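Local coordinates for ESX secretion system protein EccC (Thermomonospora curvata, PDB 4NH0) that is a weak ATPase of the ESX (type VII) secretion system that binds EsxB and might be its translocase subunit, at residues A[246-251]-A[519-523]; A[966-972]-A[990-994]. All blocks are in the same frame, centred on the assembly; numbering follows the deposited sequence.

Contact 1. Residues A[246-251]-A[519-523]; sequences SANMTL and KAAYV
Tyr522 lays its ring against the backbone of 248-250, and this is the broadest patch of the contact. The amide N of Tyr522 donates to Met249 O at 3.2 Å. One step on, Leu251 N makes a weak bond of 3.5 Å to Tyr522 O, and together the two form a single beta bridge between Thr250 and Tyr522. The two segments run roughly the same way, 36° apart. With chi1 at 63°, CG of Tyr522 is held between its own backbone N and carbonyl carbon, which brings the ring over residues 248-250. Thr250 CA then lies over one ring face, and Asn248 O sits at the ring edge, 3.2 Å from Tyr522 CE2. Thr250 CG2 runs alongside the ring toward its hydroxyl end, while Thr250 OG1 hydrogen-bonds to Ser253 OG within helix 251-254.

Lys519 and Asn248 meet at the other end. The lysine side chain is extended until its last bond, where chi4 (-38°) bends the amine; its CD passes Ser246 OG at 3.4 Å, and NZ hydrogen-bonds to Pro503 O, outside the two segments. Asn248 lies across this side chain, its CB packed on Tyr522 CD2; the approach of its ND2 to Lys519 NZ brings two donors together and is doubtful as modelled.

Deeper in, Leu251 CD2 meets Val523 CG1 at 3.7 Å. Leu251 also touches Thr323 and Ala327 of helix 317-329, and Val523 touches Leu326 of the same helix, whose first turn completes the predicted ATP-binding P-loop. The arrangement is a single parallel beta bridge that ties the first modelled residues, with Thr250 at the N-cap of helix 251-254, to the residues that follow strand 518-520 in the mixed sheet of the first FtsK domain, a P-loop NTPase fold.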
ATOM      1  N   SER A 246      17.374  53.711  36.767  1.00149.65           N
ATOM      2  CA  SER A 246      17.026  53.292  35.416  1.00144.74           C
ATOM      3  C   SER A 246      15.659  52.620  35.364  1.00156.53           C
ATOM      4  O   SER A 246      15.525  51.437  35.676  1.00147.96           O
ATOM      5  CB  SER A 246      18.093  52.346  34.857  1.00131.28           C
ATOM      6  OG  SER A 246      18.180  51.160  35.629  1.00130.42           O
ATOM      7  N   ALA A 247      14.645  53.382  34.966  1.00158.54           N
ATOM      8  CA  ALA A 247      13.339  52.809  34.677  1.00146.15           C
ATOM      9  C   ALA A 247      13.405  52.047  33.360  1.00143.78           C
ATOM     10  O   ALA A 247      14.490  51.793  32.834  1.00141.41           O
ATOM     11  CB  ALA A 247      12.276  53.889  34.615  1.00148.05           C
ATOM     12  N   ASN A 248      12.247  51.673  32.821  1.00145.53           N
ATOM     13  CA  ASN A 248      12.249  50.940  31.555  1.00134.75           C
ATOM     14  C   ASN A 248      11.642  51.735  30.409  1.00121.78           C
ATOM     15  O   ASN A 248      10.558  52.308  30.518  1.00111.76           O
ATOM     16  CB  ASN A 248      11.545  49.572  31.673  1.00130.63           C
ATOM     17  CG  ASN A 248      11.818  48.869  33.004  1.00130.11           C
ATOM     18  OD1 ASN A 248      10.918  48.258  33.587  1.00132.18           O
ATOM     19  ND2 ASN A 248      13.043  49.006  33.517  1.00134.56           N
ATOM     20  N   MET A 249      12.366  51.725  29.297  1.00111.21           N
ATOM     21  CA  MET A 249      12.063  52.569  28.158  1.00106.29           C
ATOM     22  C   MET A 249      11.404  51.767  27.044  1.00100.15           C
ATOM     23  O   MET A 249      11.612  50.560  26.930  1.00105.28           O
ATOM     24  CB  MET A 249      13.348  53.230  27.656  1.00 88.78           C
ATOM     25  CG  MET A 249      13.135  54.468  26.816  1.00 90.82           C
ATOM     26  SD  MET A 249      12.259  55.762  27.713  1.00136.51           S
ATOM     27  CE  MET A 249      13.399  56.073  29.059  1.00 99.18           C
ATOM     28  N   THR A 250      10.602  52.443  26.231  1.00 98.22           N
ATOM     29  CA  THR A 250       9.946  51.806  25.100  1.00 89.26           C
ATOM     30  C   THR A 250      10.867  51.797  23.888  1.00 93.43           C
ATOM     31  O   THR A 250      11.647  52.726  23.686  1.00 95.36           O
ATOM     32  CB  THR A 250       8.635  52.518  24.737  1.00 90.25           C
ATOM     33  OG1 THR A 250       8.906  53.893  24.436  1.00 98.58           O
ATOM     34  CG2 THR A 250       7.651  52.444  25.890  1.00104.25           C
ATOM     35  N   LEU A 251      10.770  50.745  23.081  1.00 86.40           N
ATOM     36  CA  LEU A 251      11.612  50.607  21.899  1.00 72.60           C
ATOM     37  C   LEU A 251      11.296  51.687  20.869  1.00 82.95           C
ATOM     38  O   LEU A 251      12.167  52.093  20.099  1.00 90.84           O
ATOM     39  CB  LEU A 251      11.443  49.217  21.284  1.00 71.42           C
ATOM     40  CG  LEU A 251      12.270  48.895  20.038  1.00 61.57           C
ATOM     41  CD1 LEU A 251      13.735  49.223  20.262  1.00 79.45           C
ATOM     42  CD2 LEU A 251      12.108  47.435  19.658  1.00 59.84           C
ATOM     43  N   LYS A 519      20.267  48.198  30.237  1.00 59.48           N
ATOM     44  CA  LYS A 519      18.940  47.762  30.624  1.00 72.29           C
ATOM     45  C   LYS A 519      18.036  47.717  29.402  1.00 81.42           C
ATOM     46  O   LYS A 519      17.772  48.742  28.774  1.00 73.51           O
ATOM     47  CB  LYS A 519      18.356  48.676  31.694  1.00 70.21           C
ATOM     48  CG  LYS A 519      17.258  47.997  32.456  1.00 89.99           C
ATOM     49  CD  LYS A 519      16.814  48.763  33.670  1.00115.64           C
ATOM     50  CE  LYS A 519      15.811  47.922  34.418  1.00115.30           C
ATOM     51  NZ  LYS A 519      14.947  47.193  33.452  1.00112.12           N
ATOM     52  N   ALA A 520      17.569  46.520  29.069  1.00 70.62           N
ATOM     53  CA  ALA A 520      16.819  46.298  27.839  1.00 68.52           C
ATOM     54  C   ALA A 520      15.497  47.056  27.810  1.00 68.94           C
ATOM     55  O   ALA A 520      14.857  47.257  28.840  1.00 79.27           O
ATOM     56  CB  ALA A 520      16.571  44.812  27.642  1.00 72.92           C
ATOM     57  N   ALA A 521      15.101  47.476  26.614  1.00 67.92           N
ATOM     58  CA  ALA A 521      13.804  48.103  26.409  1.00 71.86           C
ATOM     59  C   ALA A 521      12.729  47.031  26.324  1.00 81.88           C
ATOM     60  O   ALA A 521      13.038  45.848  26.192  1.00 84.41           O
ATOM     61  CB  ALA A 521      13.814  48.954  25.152  1.00 72.35           C
ATOM     62  N   TYR A 522      11.468  47.440  26.401  1.00 87.33           N
ATOM     63  CA  TYR A 522      10.368  46.487  26.322  1.00 89.15           C
ATOM     64  C   TYR A 522       9.454  46.787  25.141  1.00 85.42           C
ATOM     65  O   TYR A 522       9.436  47.903  24.623  1.00 83.45           O
ATOM     66  CB  TYR A 522       9.564  46.479  27.624  1.00100.33           C
ATOM     67  CG  TYR A 522       8.879  47.787  27.954  1.00119.08           C
ATOM     68  CD1 TYR A 522       7.584  48.045  27.520  1.00115.10           C
ATOM     69  CD2 TYR A 522       9.520  48.758  28.712  1.00130.27           C
ATOM     70  CE1 TYR A 522       6.953  49.234  27.822  1.00111.46           C
ATOM     71  CE2 TYR A 522       8.896  49.952  29.020  1.00137.52           C
ATOM     72  CZ  TYR A 522       7.612  50.184  28.573  1.00124.39           C
ATOM     73  OH  TYR A 522       6.985  51.371  28.877  1.00122.30           O
ATOM     74  N   VAL A 523       8.699  45.778  24.720  1.00 95.64           N
ATOM     75  CA  VAL A 523       7.769  45.916  23.606  1.00 91.65           C
ATOM     76  C   VAL A 523       6.412  45.318  23.956  1.00 91.93           C
ATOM     77  O   VAL A 523       5.461  45.414  23.182  1.00 91.80           O
ATOM     78  CB  VAL A 523       8.306  45.235  22.332  1.00 84.44           C
ATOM     79  CG1 VAL A 523       9.515  45.981  21.797  1.00 72.94           C
ATOM     80  CG2 VAL A 523       8.650  43.783  22.614  1.00 81.87           C
TER

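Contact 2. Residues A[966-972]-A[990-994]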
ATOM      1  N   ILE A 966     -26.290 -44.225 -24.322  1.00 67.36           N
ATOM      2  CA  ILE A 966     -27.322 -44.412 -25.337  1.00 65.07           C
ATOM      3  C   ILE A 966     -26.969 -43.669 -26.625  1.00 70.68           C
ATOM      4  O   ILE A 966     -27.053 -44.227 -27.719  1.00 84.45           O
ATOM      5  CB  ILE A 966     -28.707 -43.933 -24.834  1.00 72.46           C
ATOM      6  CG1 ILE A 966     -29.423 -45.052 -24.075  1.00 59.59           C
ATOM      7  CG2 ILE A 966     -29.586 -43.482 -25.989  1.00 92.70           C
ATOM      8  CD1 ILE A 966     -28.941 -45.251 -22.666  1.00 60.67           C
ATOM      9  N   GLU A 967     -26.550 -42.417 -26.483  1.00 69.22           N
ATOM     10  CA  GLU A 967     -26.289 -41.556 -27.630  1.00 65.76           C
ATOM     11  C   GLU A 967     -24.999 -41.900 -28.368  1.00 69.95           C
ATOM     12  O   GLU A 967     -24.772 -41.419 -29.476  1.00 86.83           O
ATOM     13  CB  GLU A 967     -26.243 -40.094 -27.183  1.00 62.79           C
ATOM     14  CG  GLU A 967     -27.599 -39.515 -26.829  1.00 81.14           C
ATOM     15  CD  GLU A 967     -28.511 -39.403 -28.034  1.00 99.78           C
ATOM     16  OE1 GLU A 967     -27.993 -39.233 -29.158  1.00 93.64           O
ATOM     17  OE2 GLU A 967     -29.743 -39.487 -27.859  1.00123.18           O
ATOM     18  N   ARG A 968     -24.161 -42.734 -27.762  1.00 61.41           N
ATOM     19  CA  ARG A 968     -22.840 -43.008 -28.318  1.00 58.47           C
ATOM     20  C   ARG A 968     -22.636 -44.472 -28.696  1.00 68.97           C
ATOM     21  O   ARG A 968     -21.676 -44.811 -29.387  1.00 76.04           O
ATOM     22  CB  ARG A 968     -21.761 -42.569 -27.328  1.00 62.14           C
ATOM     23  CG  ARG A 968     -21.744 -41.071 -27.080  1.00 62.22           C
ATOM     24  CD  ARG A 968     -20.894 -40.703 -25.883  1.00 56.72           C
ATOM     25  NE  ARG A 968     -20.753 -39.256 -25.748  1.00 57.83           N
ATOM     26  CZ  ARG A 968     -21.709 -38.455 -25.294  1.00 56.13           C
ATOM     27  NH1 ARG A 968     -22.882 -38.956 -24.935  1.00 74.66           N
ATOM     28  NH2 ARG A 968     -21.496 -37.150 -25.202  1.00 51.44           N
ATOM     29  N   TYR A 969     -23.539 -45.337 -28.247  1.00 72.31           N
ATOM     30  CA  TYR A 969     -23.454 -46.757 -28.566  1.00 76.82           C
ATOM     31  C   TYR A 969     -24.776 -47.294 -29.104  1.00 78.17           C
ATOM     32  O   TYR A 969     -25.848 -46.878 -28.668  1.00 71.57           O
ATOM     33  CB  TYR A 969     -23.040 -47.569 -27.336  1.00 74.51           C
ATOM     34  CG  TYR A 969     -21.668 -47.245 -26.786  1.00 76.70           C
ATOM     35  CD1 TYR A 969     -20.529 -47.845 -27.306  1.00 80.97           C
ATOM     36  CD2 TYR A 969     -21.516 -46.355 -25.733  1.00 72.89           C
ATOM     37  CE1 TYR A 969     -19.276 -47.556 -26.800  1.00 89.53           C
ATOM     38  CE2 TYR A 969     -20.269 -46.061 -25.219  1.00 75.10           C
ATOM     39  CZ  TYR A 969     -19.153 -46.664 -25.756  1.00 88.18           C
ATOM     40  OH  TYR A 969     -17.910 -46.371 -25.245  1.00 91.00           O
ATOM     41  N   THR A 970     -24.691 -48.220 -30.053  1.00 75.72           N
ATOM     42  CA  THR A 970     -25.867 -48.927 -30.540  1.00 67.40           C
ATOM     43  C   THR A 970     -26.098 -50.152 -29.663  1.00 72.81           C
ATOM     44  O   THR A 970     -25.156 -50.663 -29.063  1.00 83.95           O
ATOM     45  CB  THR A 970     -25.707 -49.351 -32.015  1.00 74.63           C
ATOM     46  OG1 THR A 970     -24.648 -50.307 -32.131  1.00 74.14           O
ATOM     47  CG2 THR A 970     -25.396 -48.145 -32.887  1.00 89.36           C
ATOM     48  N   PRO A 971     -27.352 -50.624 -29.572  1.00 71.57           N
ATOM     49  CA  PRO A 971     -27.674 -51.801 -28.754  1.00 74.10           C
ATOM     50  C   PRO A 971     -26.873 -53.052 -29.119  1.00 80.23           C
ATOM     51  O   PRO A 971     -26.848 -54.004 -28.341  1.00 90.11           O
ATOM     52  CB  PRO A 971     -29.163 -52.014 -29.032  1.00 75.80           C
ATOM     53  CG  PRO A 971     -29.671 -50.654 -29.338  1.00 79.62           C
ATOM     54  CD  PRO A 971     -28.567 -49.976 -30.097  1.00 75.36           C
ATOM     55  N   GLN A 972     -26.230 -53.048 -30.282  1.00 85.22           N
ATOM     56  CA  GLN A 972     -25.364 -54.151 -30.677  1.00 91.11           C
ATOM     57  C   GLN A 972     -23.918 -53.852 -30.292  1.00 88.10           C
ATOM     58  O   GLN A 972     -23.035 -54.693 -30.454  1.00 87.43           O
ATOM     59  CB  GLN A 972     -25.470 -54.419 -32.181  1.00 85.55           C
ATOM     60  CG  GLN A 972     -26.861 -54.813 -32.656  1.00 73.73           C
ATOM     61  CD  GLN A 972     -27.778 -53.621 -32.835  1.00 87.46           C
ATOM     62  OE1 GLN A 972     -27.329 -52.522 -33.161  1.00 87.89           O
ATOM     63  NE2 GLN A 972     -29.072 -53.830 -32.619  1.00 84.07           N
ATOM     64  N   THR A 990     -35.695 -47.453 -20.753  1.00 81.38           N
ATOM     65  CA  THR A 990     -36.743 -47.764 -21.718  1.00 76.91           C
ATOM     66  C   THR A 990     -36.196 -48.113 -23.099  1.00 71.09           C
ATOM     67  O   THR A 990     -36.926 -48.619 -23.951  1.00 85.46           O
ATOM     68  CB  THR A 990     -37.725 -46.590 -21.865  1.00 75.68           C
ATOM     69  OG1 THR A 990     -37.012 -45.421 -22.288  1.00 71.69           O
ATOM     70  CG2 THR A 990     -38.409 -46.301 -20.539  1.00 70.43           C
ATOM     71  N   THR A 991     -34.912 -47.849 -23.316  1.00 76.52           N
ATOM     72  CA  THR A 991     -34.297 -48.061 -24.622  1.00 76.04           C
ATOM     73  C   THR A 991     -34.158 -49.541 -24.966  1.00 80.99           C
ATOM     74  O   THR A 991     -34.497 -50.410 -24.165  1.00 82.90           O
ATOM     75  CB  THR A 991     -32.909 -47.408 -24.698  1.00 73.20           C
ATOM     76  OG1 THR A 991     -32.019 -48.064 -23.788  1.00 79.91           O
ATOM     77  CG2 THR A 991     -32.996 -45.935 -24.339  1.00 75.61           C
ATOM     78  N   GLU A 992     -33.656 -49.817 -26.164  1.00 82.33           N
ATOM     79  CA  GLU A 992     -33.462 -51.188 -26.622  1.00 91.41           C
ATOM     80  C   GLU A 992     -32.230 -51.802 -25.963  1.00 86.65           C
ATOM     81  O   GLU A 992     -32.106 -53.024 -25.870  1.00 91.78           O
ATOM     82  CB  GLU A 992     -33.335 -51.229 -28.147  1.00 99.45           C
ATOM     83  CG  GLU A 992     -33.216 -52.628 -28.735  1.00111.09           C
ATOM     84  CD  GLU A 992     -33.140 -52.621 -30.248  1.00120.44           C
ATOM     85  OE1 GLU A 992     -33.602 -51.638 -30.865  1.00108.89           O
ATOM     86  OE2 GLU A 992     -32.614 -53.597 -30.822  1.00117.15           O
ATOM     87  N   HIS A 993     -31.325 -50.945 -25.497  1.00 87.96           N
ATOM     88  CA  HIS A 993     -30.125 -51.394 -24.800  1.00 88.80           C
ATOM     89  C   HIS A 993     -30.493 -52.162 -23.535  1.00 86.01           C
ATOM     90  O   HIS A 993     -29.756 -53.045 -23.096  1.00 79.04           O
ATOM     91  CB  HIS A 993     -29.228 -50.208 -24.442  1.00 79.43           C
ATOM     92  CG  HIS A 993     -28.971 -49.273 -25.583  1.00 73.04           C
ATOM     93  ND1 HIS A 993     -29.819 -48.235 -25.898  1.00 60.38           N
ATOM     94  CD2 HIS A 993     -27.956 -49.216 -26.476  1.00 71.24           C
ATOM     95  CE1 HIS A 993     -29.341 -47.579 -26.940  1.00 70.80           C
ATOM     96  NE2 HIS A 993     -28.211 -48.154 -27.311  1.00 68.21           N
ATOM     97  N   GLN A 994     -31.635 -51.802 -22.958  1.00 82.50           N
ATOM     98  CA  GLN A 994     -32.163 -52.445 -21.761  1.00 75.00           C
ATOM     99  C   GLN A 994     -32.211 -53.964 -21.890  1.00 86.53           C
ATOM    100  O   GLN A 994     -32.738 -54.499 -22.864  1.00104.14           O
ATOM    101  CB  GLN A 994     -33.563 -51.908 -21.456  1.00 82.46           C
ATOM    102  CG  GLN A 994     -34.406 -52.811 -20.575  1.00 84.11           C
ATOM    103  CD  GLN A 994     -33.940 -52.818 -19.139  1.00 80.47           C
ATOM    104  OE1 GLN A 994     -34.056 -53.825 -18.443  1.00 87.36           O
ATOM    105  NE2 GLN A 994     -33.414 -51.689 -18.683  1.00 92.32           N
TER
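His993 reaches from its loop into the turn after helix 954-968, where its NE2 donates to Tyr969 O at 3.0 Å. The bond is bent, 146° at the hydrogen, and the donor stands above the carbonyl plane. A chi1 of -49° sets CG of His993 beside its own backbone N, anti to the carbonyl carbon, and this swings the imidazole across to Pro971. There Pro971 CG rests over one ring face in a CH-pi contact, 3.7 Å from the centroid. At the other ring nitrogen, Thr991 OG1 shares a hydrogen bond of 3.1 Å with His993 ND1, so the imidazole is gripped at both nitrogens and its rotation is fixed. Ile966 CG1 meets Thr991 CG2 tip to tip at 3.7 Å and approaches His993 ND1 obliquely. Beside the imidazole, Glu992 CB touches Pro971 CG, at 3.9 Å, and its extended chain continues past the proline. With an alanine here instead of His993, Tyr969 O would probably lose this donor, Thr991 OG1 its partner, and a gap would open under Pro971. Ile966 and His993 both touch Leu976 of strand 974-980, and the contact joins the helix-to-strand turn to the loop entering strand 994-998, in the alpha/beta P-loop core of the third FtsK domain.

Overall arrangement
Contact 1 and contact 2 lie on opposite sides of the chain's centre, their centres 120 Å apart and their nearest atoms about 99 Å apart; they belong to different sheets and share no helix or strand. Along the chain they come in series: 246-251 pairs with 519-523 across 267 intervening residues and closes before 966-972 meets 990-994 only 17 residues on. Contact 1 joins the start of the modelled chain to the region after the last strand of the first domain's sheet, while contact 2 is a local join inside the third FtsK domain. The second FtsK domain, with bound ATP, lies between them in sequence, in keeping with a rigid cytoplasmic rod of ATPase domains connected by short linkers.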